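Local coordinates for trigger factor (Thermotoga maritima, PDB 2NSC), which probably acts as a ribosome-associated chaperone and peptidyl-prolyl cis-trans isomerase for newly made proteins, this piece being its N-terminal, ribosome-binding domain, at residues G47-P50 with K51-K55; Y65-D68 with F69-D72; D76-D80 with R81-L85. All coordinates share one frame; numbering follows the deposited sequence.

Contact 1: residues G47-P50 with K51-K55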
ATOM      1  N   GLY A  47      22.462   2.696  -2.248  1.00 31.42           N
ATOM      2  CA  GLY A  47      21.583   1.596  -2.668  1.00 30.35           C
ATOM      3  C   GLY A  47      21.466   0.472  -1.643  1.00 29.97           C
ATOM      4  O   GLY A  47      20.964  -0.607  -1.951  1.00 28.67           O
ATOM      5  N   ARG A  48      21.929   0.716  -0.416  1.00 29.70           N
ATOM      6  CA  ARG A  48      21.957  -0.351   0.582  1.00 30.08           C
ATOM      7  C   ARG A  48      21.203  -0.015   1.866  1.00 30.31           C
ATOM      8  O   ARG A  48      21.461  -0.616   2.911  1.00 30.81           O
ATOM      9  CB  ARG A  48      23.411  -0.759   0.916  1.00 30.03           C
ATOM     10  CG  ARG A  48      24.325  -1.042  -0.297  1.00 29.83           C
ATOM     11  CD  ARG A  48      23.980  -2.332  -1.029  1.00 28.11           C
ATOM     12  NE  ARG A  48      23.846  -3.444  -0.094  1.00 29.41           N
ATOM     13  CZ  ARG A  48      24.830  -4.255   0.289  1.00 27.44           C
ATOM     14  NH1 ARG A  48      26.060  -4.121  -0.189  1.00 26.08           N
ATOM     15  NH2 ARG A  48      24.568  -5.223   1.155  1.00 27.15           N
ATOM     16  N   ILE A  49      20.282   0.939   1.813  1.00 30.47           N
ATOM     17  CA  ILE A  49      19.542   1.297   3.032  1.00 30.56           C
ATOM     18  C   ILE A  49      18.547   0.170   3.381  1.00 30.78           C
ATOM     19  O   ILE A  49      17.732  -0.204   2.545  1.00 30.84           O
ATOM     20  CB  ILE A  49      18.806   2.658   2.908  1.00 30.65           C
ATOM     21  CG1 ILE A  49      19.741   3.756   2.370  1.00 30.34           C
ATOM     22  CG2 ILE A  49      18.215   3.062   4.262  1.00 30.22           C
ATOM     23  CD1 ILE A  49      19.018   5.008   1.847  1.00 29.42           C
ATOM     24  N   PRO A  50      18.632  -0.393   4.604  1.00 31.01           N
ATOM     25  CA  PRO A  50      17.651  -1.418   4.999  1.00 31.58           C
ATOM     26  C   PRO A  50      16.198  -0.904   5.007  1.00 31.84           C
ATOM     27  O   PRO A  50      15.971   0.286   5.263  1.00 31.60           O
ATOM     28  CB  PRO A  50      18.099  -1.812   6.422  1.00 31.27           C
ATOM     29  CG  PRO A  50      19.543  -1.424   6.491  1.00 31.24           C
ATOM     30  CD  PRO A  50      19.625  -0.164   5.667  1.00 31.01           C
ATOM     31  N   LYS A  51      15.244  -1.795   4.717  1.00 32.53           N
ATOM     32  CA  LYS A  51      13.799  -1.484   4.759  1.00 33.62           C
ATOM     33  C   LYS A  51      13.353  -0.799   6.064  1.00 33.91           C
ATOM     34  O   LYS A  51      12.615   0.187   6.030  1.00 33.92           O
ATOM     35  CB  LYS A  51      12.945  -2.743   4.485  1.00 33.50           C
ATOM     36  CG  LYS A  51      11.428  -2.534   4.700  1.00 34.04           C
ATOM     37  CD  LYS A  51      10.547  -3.508   3.924  1.00 34.42           C
ATOM     38  CE  LYS A  51      10.613  -4.911   4.477  1.00 36.65           C
ATOM     39  NZ  LYS A  51       9.608  -5.802   3.814  1.00 38.72           N
ATOM     40  N   ASN A  52      13.810  -1.328   7.197  1.00 34.62           N
ATOM     41  CA  ASN A  52      13.473  -0.799   8.526  1.00 35.63           C
ATOM     42  C   ASN A  52      13.873   0.646   8.759  1.00 35.66           C
ATOM     43  O   ASN A  52      13.216   1.381   9.507  1.00 35.69           O
ATOM     44  CB  ASN A  52      14.123  -1.667   9.601  1.00 35.86           C
ATOM     45  CG  ASN A  52      13.475  -3.017   9.707  1.00 37.85           C
ATOM     46  OD1 ASN A  52      12.277  -3.170   9.409  1.00 40.89           O
ATOM     47  ND2 ASN A  52      14.253  -4.015  10.129  1.00 39.69           N
ATOM     48  N   VAL A  53      14.975   1.028   8.132  1.00 35.97           N
ATOM     49  CA  VAL A  53      15.530   2.360   8.254  1.00 36.44           C
ATOM     50  C   VAL A  53      14.665   3.313   7.438  1.00 36.96           C
ATOM     51  O   VAL A  53      14.285   4.380   7.917  1.00 37.35           O
ATOM     52  CB  VAL A  53      16.993   2.375   7.785  1.00 36.26           C
ATOM     53  CG1 VAL A  53      17.610   3.764   7.935  1.00 36.34           C
ATOM     54  CG2 VAL A  53      17.797   1.340   8.579  1.00 36.63           C
ATOM     55  N   LEU A  54      14.319   2.908   6.219  1.00 37.34           N
ATOM     56  CA  LEU A  54      13.441   3.715   5.378  1.00 37.45           C
ATOM     57  C   LEU A  54      12.087   3.979   6.052  1.00 37.81           C
ATOM     58  O   LEU A  54      11.643   5.129   6.136  1.00 38.10           O
ATOM     59  CB  LEU A  54      13.281   3.076   4.000  1.00 37.29           C
ATOM     60  CG  LEU A  54      14.533   3.144   3.118  1.00 36.82           C
ATOM     61  CD1 LEU A  54      14.373   2.260   1.913  1.00 35.43           C
ATOM     62  CD2 LEU A  54      14.840   4.570   2.680  1.00 35.87           C
ATOM     63  N   LYS A  55      11.463   2.926   6.574  1.00 38.03           N
ATOM     64  CA  LYS A  55      10.188   3.043   7.279  1.00 38.43           C
ATOM     65  C   LYS A  55      10.269   3.995   8.461  1.00 39.40           C
ATOM     66  O   LYS A  55       9.294   4.690   8.757  1.00 39.67           O
ATOM     67  CB  LYS A  55       9.703   1.671   7.744  1.00 38.23           C
ATOM     68  CG  LYS A  55       9.667   0.656   6.617  1.00 37.75           C
ATOM     69  CD  LYS A  55       9.074  -0.667   7.027  1.00 36.89           C
ATOM     70  CE  LYS A  55       7.578  -0.699   6.808  1.00 37.22           C
ATOM     71  NZ  LYS A  55       7.078  -2.093   6.961  1.00 37.09           N
TER
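V53 lies against two residues at once, P50 through one methyl and I49 through the other. Its CG2 rests on the proline ring, 3.8 Å from P50 CD, with CB and CG of the ring at nearly the same range. On the I49 side V53 CG1 meets I49 CG2 at 3.8 Å, the two side chains crossing at about a right angle. The first torsion of V53 explains this division of labour: CG1 stands opposite the backbone N (chi1 -179°), leaving CG2 beside that nitrogen and over the ring. I49 CG2 is shared, because L54 CG also reaches it, at 3.9 Å. These contacts lie at the start of helix 51-58, where P50 is the N-cap residue. G47 and P50 are the closing glycine and proline of the GFRxGxxP signature, the ribosome-binding loop as in other trigger factors; its phenylalanine, F44, touches both P50 and V53. The carbonyl O of P50 takes the first helical bond from L54 N, 3.2 Å long, with the donor in the carbonyl plane. That bond is nearly straight at 165°. V53 N adds a weak, bent bond of 3.1 Å to P50 O. The proline ring restrains phi just before the helix. Further out, the loop ahead of the cap is held by N36, whose OD1 accepts from I49 N, while V39 and I41 pack on the buried I49 side chain. L54 faces V32 and L35 of helix 21-36, and K55 NZ makes a salt bridge to E28 of that helix.

Contact 2: residues Y65-D68 with F69-D72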
ATOM      1  N   TYR A  65       4.379   5.373  -0.879  1.00 20.38           N
ATOM      2  CA  TYR A  65       5.158   4.626  -1.871  1.00 19.90           C
ATOM      3  C   TYR A  65       4.653   3.197  -1.988  1.00 19.23           C
ATOM      4  O   TYR A  65       4.534   2.653  -3.092  1.00 18.65           O
ATOM      5  CB  TYR A  65       6.659   4.664  -1.531  1.00 20.09           C
ATOM      6  CG  TYR A  65       7.337   5.975  -1.901  1.00 19.92           C
ATOM      7  CD1 TYR A  65       7.481   6.354  -3.251  1.00 19.75           C
ATOM      8  CD2 TYR A  65       7.816   6.857  -0.908  1.00 20.28           C
ATOM      9  CE1 TYR A  65       8.108   7.569  -3.619  1.00 18.97           C
ATOM     10  CE2 TYR A  65       8.438   8.101  -1.277  1.00 19.75           C
ATOM     11  CZ  TYR A  65       8.581   8.433  -2.634  1.00 19.24           C
ATOM     12  OH  TYR A  65       9.187   9.615  -3.025  1.00 19.63           O
ATOM     13  N   THR A  66       4.331   2.599  -0.841  1.00 18.73           N
ATOM     14  CA  THR A  66       3.728   1.265  -0.836  1.00 18.81           C
ATOM     15  C   THR A  66       2.429   1.241  -1.636  1.00 18.75           C
ATOM     16  O   THR A  66       2.223   0.350  -2.459  1.00 18.88           O
ATOM     17  CB  THR A  66       3.530   0.705   0.588  1.00 18.64           C
ATOM     18  OG1 THR A  66       4.797   0.681   1.262  1.00 19.53           O
ATOM     19  CG2 THR A  66       2.997  -0.721   0.534  1.00 18.67           C
ATOM     20  N   LEU A  67       1.572   2.234  -1.429  1.00 18.50           N
ATOM     21  CA  LEU A  67       0.322   2.291  -2.151  1.00 18.50           C
ATOM     22  C   LEU A  67       0.544   2.546  -3.637  1.00 18.71           C
ATOM     23  O   LEU A  67      -0.185   1.993  -4.459  1.00 19.66           O
ATOM     24  CB  LEU A  67      -0.594   3.351  -1.544  1.00 18.31           C
ATOM     25  CG  LEU A  67      -1.297   2.930  -0.266  1.00 17.96           C
ATOM     26  CD1 LEU A  67      -1.705   4.176   0.527  1.00 17.31           C
ATOM     27  CD2 LEU A  67      -2.497   2.022  -0.570  1.00 15.71           C
ATOM     28  N   ASP A  68       1.544   3.363  -3.990  1.00 18.81           N
ATOM     29  CA  ASP A  68       1.893   3.595  -5.416  1.00 18.46           C
ATOM     30  C   ASP A  68       2.131   2.272  -6.132  1.00 18.71           C
ATOM     31  O   ASP A  68       1.613   2.043  -7.210  1.00 18.05           O
ATOM     32  CB  ASP A  68       3.170   4.429  -5.567  1.00 17.76           C
ATOM     33  CG  ASP A  68       2.948   5.912  -5.310  1.00 20.37           C
ATOM     34  OD1 ASP A  68       1.787   6.377  -5.386  1.00 22.07           O
ATOM     35  OD2 ASP A  68       3.942   6.619  -5.029  1.00 19.97           O
ATOM     36  N   PHE A  69       2.945   1.411  -5.525  1.00 18.77           N
ATOM     37  CA  PHE A  69       3.246   0.132  -6.138  1.00 19.58           C
ATOM     38  C   PHE A  69       2.073  -0.854  -6.110  1.00 20.29           C
ATOM     39  O   PHE A  69       1.941  -1.683  -7.013  1.00 20.71           O
ATOM     40  CB  PHE A  69       4.545  -0.457  -5.578  1.00 19.13           C
ATOM     41  CG  PHE A  69       5.779   0.228  -6.110  1.00 18.74           C
ATOM     42  CD1 PHE A  69       6.205  -0.009  -7.419  1.00 18.73           C
ATOM     43  CD2 PHE A  69       6.478   1.152  -5.322  1.00 16.05           C
ATOM     44  CE1 PHE A  69       7.335   0.647  -7.926  1.00 19.87           C
ATOM     45  CE2 PHE A  69       7.589   1.808  -5.809  1.00 15.80           C
ATOM     46  CZ  PHE A  69       8.024   1.570  -7.111  1.00 19.04           C
ATOM     47  N   LEU A  70       1.212  -0.766  -5.101  1.00 21.02           N
ATOM     48  CA  LEU A  70       0.010  -1.586  -5.117  1.00 23.04           C
ATOM     49  C   LEU A  70      -0.872  -1.184  -6.300  1.00 25.25           C
ATOM     50  O   LEU A  70      -1.416  -2.045  -6.980  1.00 25.06           O
ATOM     51  CB  LEU A  70      -0.766  -1.503  -3.805  1.00 21.90           C
ATOM     52  CG  LEU A  70      -0.211  -2.248  -2.587  1.00 20.81           C
ATOM     53  CD1 LEU A  70      -1.071  -1.870  -1.408  1.00 18.02           C
ATOM     54  CD2 LEU A  70      -0.195  -3.783  -2.784  1.00 18.18           C
ATOM     55  N   MET A  71      -0.986   0.122  -6.534  1.00 28.22           N
ATOM     56  CA  MET A  71      -1.756   0.667  -7.644  1.00 32.17           C
ATOM     57  C   MET A  71      -1.332   0.044  -8.965  1.00 32.78           C
ATOM     58  O   MET A  71      -2.152  -0.115  -9.860  1.00 34.10           O
ATOM     59  CB  MET A  71      -1.612   2.195  -7.708  1.00 31.96           C
ATOM     60  CG  MET A  71      -2.711   2.974  -7.003  1.00 32.97           C
ATOM     61  SD  MET A  71      -2.356   4.767  -6.814  1.00 37.18           S
ATOM     62  CE  MET A  71      -1.705   5.247  -8.427  1.00 37.57           C
ATOM     63  N   ASP A  72      -0.064  -0.346  -9.071  1.00 33.67           N
ATOM     64  CA  ASP A  72       0.469  -0.946 -10.302  1.00 33.91           C
ATOM     65  C   ASP A  72      -0.019  -2.372 -10.565  1.00 32.99           C
ATOM     66  O   ASP A  72       0.359  -2.980 -11.564  1.00 32.57           O
ATOM     67  CB  ASP A  72       2.015  -0.958 -10.288  1.00 34.93           C
ATOM     68  CG  ASP A  72       2.630   0.440 -10.322  1.00 37.20           C
ATOM     69  OD1 ASP A  72       1.902   1.429 -10.597  1.00 40.85           O
ATOM     70  OD2 ASP A  72       3.864   0.543 -10.093  1.00 40.32           O
TER
HETATM   71  O   HOH W   1       1.665   3.768  -9.368  1.00 37.98           O
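F69 turns its ring back along helix 62-71 toward the preceding turn, where CD2 comes within 3.3 Å of Y65 O. Its CG lies beside the backbone N, opposite the carbonyl carbon (chi1 -75°), which sends the ring that way. That same oxygen accepts from F69 N at 3.2 Å, so ring and amide of one residue converge on one carbonyl. The close-packed part is the regular alpha-helical ladder: L70 N bonds T66 O at 3.0 Å, and M71 N bonds L67 O at 2.9 Å with an N-H...O angle of 161°. L70 and T66 are buried, facing A27 and E28 of helix 21-36, and L70 CG also rests against T66 O. Between leucines the touch is lighter, L67 CD2 to L70 CD1 at 4.2 Å. Near D72 the ladder slackens. D72 N reaches D68 O only weakly, at 3.5 Å and 130°, and a water steps in, donating to D68 O and to D72 OD1 (2.7 Å from the water oxygen). The carboxylate of D68 looks elsewhere, to a salt bridge from its OD1 to R92. With the direct bond weak here, D68 O relies partly on water, and the bridge ties the exposed D72 carboxylate back to the preceding turn.

Contact 3: residues D76-D80 with R81-L85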
ATOM      1  N   ASP A  76      -3.439  -4.606 -14.874  1.00 31.90           N
ATOM      2  CA  ASP A  76      -3.377  -5.958 -15.386  1.00 32.07           C
ATOM      3  C   ASP A  76      -4.684  -6.720 -15.140  1.00 31.57           C
ATOM      4  O   ASP A  76      -5.048  -7.620 -15.922  1.00 31.59           O
ATOM      5  CB  ASP A  76      -2.194  -6.688 -14.762  1.00 33.20           C
ATOM      6  CG  ASP A  76      -1.853  -7.954 -15.490  1.00 35.81           C
ATOM      7  OD1 ASP A  76      -2.574  -8.954 -15.279  1.00 40.50           O
ATOM      8  OD2 ASP A  76      -0.877  -7.950 -16.278  1.00 37.30           O
ATOM      9  N   THR A  77      -5.388  -6.362 -14.063  1.00 30.06           N
ATOM     10  CA  THR A  77      -6.673  -6.988 -13.733  1.00 28.80           C
ATOM     11  C   THR A  77      -7.793  -6.517 -14.661  1.00 28.60           C
ATOM     12  O   THR A  77      -8.886  -7.103 -14.684  1.00 28.14           O
ATOM     13  CB  THR A  77      -7.086  -6.718 -12.273  1.00 28.82           C
ATOM     14  OG1 THR A  77      -7.354  -5.326 -12.110  1.00 27.90           O
ATOM     15  CG2 THR A  77      -5.990  -7.125 -11.327  1.00 28.40           C
ATOM     16  N   LEU A  78      -7.518  -5.459 -15.419  1.00 27.79           N
ATOM     17  CA  LEU A  78      -8.520  -4.877 -16.294  1.00 27.49           C
ATOM     18  C   LEU A  78      -8.212  -5.087 -17.774  1.00 27.72           C
ATOM     19  O   LEU A  78      -8.983  -4.633 -18.618  1.00 27.32           O
ATOM     20  CB  LEU A  78      -8.678  -3.377 -16.019  1.00 27.01           C
ATOM     21  CG  LEU A  78      -9.034  -2.924 -14.599  1.00 26.95           C
ATOM     22  CD1 LEU A  78      -8.801  -1.443 -14.420  1.00 25.63           C
ATOM     23  CD2 LEU A  78     -10.449  -3.266 -14.256  1.00 25.90           C
ATOM     24  N   LYS A  79      -7.098  -5.753 -18.091  1.00 27.81           N
ATOM     25  CA  LYS A  79      -6.683  -5.900 -19.481  1.00 29.19           C
ATOM     26  C   LYS A  79      -7.690  -6.691 -20.360  1.00 29.44           C
ATOM     27  O   LYS A  79      -7.611  -6.633 -21.576  1.00 29.05           O
ATOM     28  CB  LYS A  79      -5.260  -6.475 -19.579  1.00 29.18           C
ATOM     29  CG  LYS A  79      -5.133  -7.930 -19.182  1.00 29.75           C
ATOM     30  CD  LYS A  79      -3.711  -8.421 -19.301  1.00 30.48           C
ATOM     31  CE  LYS A  79      -3.548  -9.749 -18.567  1.00 33.42           C
ATOM     32  NZ  LYS A  79      -2.253 -10.443 -18.864  1.00 34.74           N
ATOM     33  N   ASP A  80      -8.628  -7.403 -19.729  1.00 30.20           N
ATOM     34  CA  ASP A  80      -9.710  -8.121 -20.428  1.00 31.83           C
ATOM     35  C   ASP A  80     -10.953  -7.240 -20.703  1.00 31.97           C
ATOM     36  O   ASP A  80     -11.915  -7.671 -21.338  1.00 31.71           O
ATOM     37  CB  ASP A  80     -10.117  -9.371 -19.633  1.00 32.24           C
ATOM     38  CG  ASP A  80     -10.623  -9.046 -18.212  1.00 35.75           C
ATOM     39  OD1 ASP A  80     -10.256  -7.991 -17.630  1.00 38.62           O
ATOM     40  OD2 ASP A  80     -11.392  -9.869 -17.663  1.00 39.82           O
ATOM     41  N   ARG A  81     -10.925  -6.010 -20.204  1.00 32.27           N
ATOM     42  CA  ARG A  81     -11.996  -5.059 -20.446  1.00 32.81           C
ATOM     43  C   ARG A  81     -11.584  -3.999 -21.457  1.00 32.99           C
ATOM     44  O   ARG A  81     -10.414  -3.609 -21.531  1.00 32.68           O
ATOM     45  CB  ARG A  81     -12.395  -4.371 -19.148  1.00 32.90           C
ATOM     46  CG  ARG A  81     -12.737  -5.297 -17.996  1.00 33.84           C
ATOM     47  CD  ARG A  81     -13.651  -4.554 -17.028  1.00 36.95           C
ATOM     48  NE  ARG A  81     -13.601  -5.089 -15.666  1.00 38.50           N
ATOM     49  CZ  ARG A  81     -14.512  -4.834 -14.731  1.00 38.24           C
ATOM     50  NH1 ARG A  81     -15.556  -4.060 -15.004  1.00 38.38           N
ATOM     51  NH2 ARG A  81     -14.373  -5.352 -13.518  1.00 38.06           N
ATOM     52  N   LYS A  82     -12.563  -3.517 -22.216  1.00 33.23           N
ATOM     53  CA  LYS A  82     -12.333  -2.426 -23.149  1.00 33.71           C
ATOM     54  C   LYS A  82     -12.744  -1.125 -22.467  1.00 33.11           C
ATOM     55  O   LYS A  82     -13.928  -0.884 -22.232  1.00 32.92           O
ATOM     56  CB  LYS A  82     -13.103  -2.654 -24.456  1.00 33.58           C
ATOM     57  CG  LYS A  82     -12.434  -2.034 -25.678  1.00 35.01           C
ATOM     58  CD  LYS A  82     -13.272  -2.233 -26.946  1.00 35.01           C
ATOM     59  CE  LYS A  82     -12.516  -1.727 -28.170  1.00 38.02           C
ATOM     60  NZ  LYS A  82     -13.297  -1.844 -29.458  1.00 38.76           N
ATOM     61  N   LEU A  83     -11.739  -0.314 -22.136  1.00 32.96           N
ATOM     62  CA  LEU A  83     -11.920   0.922 -21.387  1.00 32.57           C
ATOM     63  C   LEU A  83     -11.374   2.119 -22.145  1.00 32.80           C
ATOM     64  O   LEU A  83     -10.338   2.030 -22.812  1.00 33.10           O
ATOM     65  CB  LEU A  83     -11.219   0.842 -20.033  1.00 32.67           C
ATOM     66  CG  LEU A  83     -11.497  -0.333 -19.089  1.00 31.93           C
ATOM     67  CD1 LEU A  83     -10.602  -0.199 -17.902  1.00 32.09           C
ATOM     68  CD2 LEU A  83     -12.961  -0.410 -18.653  1.00 30.98           C
ATOM     69  N   ILE A  84     -12.063   3.248 -22.019  1.00 32.62           N
ATOM     70  CA  ILE A  84     -11.649   4.474 -22.680  1.00 32.34           C
ATOM     71  C   ILE A  84     -10.399   5.025 -22.021  1.00 32.48           C
ATOM     72  O   ILE A  84      -9.468   5.445 -22.704  1.00 33.56           O
ATOM     73  CB  ILE A  84     -12.746   5.564 -22.651  1.00 32.01           C
ATOM     74  CG1 ILE A  84     -14.134   4.959 -22.866  1.00 31.89           C
ATOM     75  CG2 ILE A  84     -12.454   6.649 -23.678  1.00 31.53           C
ATOM     76  CD1 ILE A  84     -14.398   4.518 -24.264  1.00 32.24           C
ATOM     77  N   LEU A  85     -10.379   5.036 -20.696  1.00 31.99           N
ATOM     78  CA  LEU A  85      -9.328   5.738 -19.981  1.00 31.31           C
ATOM     79  C   LEU A  85      -8.584   4.770 -19.101  1.00 30.81           C
ATOM     80  O   LEU A  85      -9.003   3.621 -18.935  1.00 31.11           O
ATOM     81  CB  LEU A  85      -9.928   6.874 -19.135  1.00 31.53           C
ATOM     82  CG  LEU A  85     -11.083   7.662 -19.779  1.00 31.24           C
ATOM     83  CD1 LEU A  85     -11.753   8.589 -18.778  1.00 31.88           C
ATOM     84  CD2 LEU A  85     -10.600   8.444 -20.983  1.00 32.07           C
TER
HETATM   85  O   HOH W   2      -7.883  -4.990 -23.442  1.00 52.27           O
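L78 and R81 are the ends of a type I beta turn that follows the short, weakly bonded helix 74-77, and their side chains cross at a slant. R81 is extended from CG to NE and runs past the leucine, bringing NE to 3.9 Å from L78 CD2, while the main chain closes the turn through R81 N and L78 O at 2.9 Å. That bond is fairly straight at the hydrogen (160°), yet its donor stands well above the carbonyl plane. L83 approaches the same leucine at about a right angle, its CD1 lying 4.1 Å from L78 CD1. L78 is thus touched by a leucine methyl and by the NE end of the arginine, and it is also packed on L15 and Y17 of strand 12-18 and on P87; R81 touches L15 too. Beside R81 runs D80, pointing the same way with its carboxylate plane nearly perpendicular to the guanidinium (82°). Opposite charges are near but not in contact, D80 OD1 being 4.8 Å from R81 NE, which would give at most a modest attraction. The CG of D80 sits between backbone N and carbonyl carbon (chi1 60°), placing OD1 3.7 Å from R81 CG.

From the N terminus the chain makes the hairpin of strands 2-9 and 12-18, then helix 21-36, before the three contacts arrive in series; none nests in or crosses another. Each is local, so none closes a long loop. Contact 1 marks the passage from the loop after helix 21-36 into helix 51-58, and contact 2 lies on the next helix, 62-71. Both settle against helix 21-36, with centres about 17 Å apart and no touch between them. Contact 3 turns the chain after helix 74-77, beside strand 12-18; its centre is about 18 Å from that of contact 2, with no packing between them. It sits across the chain's centre from contact 1, about 35 Å between centres.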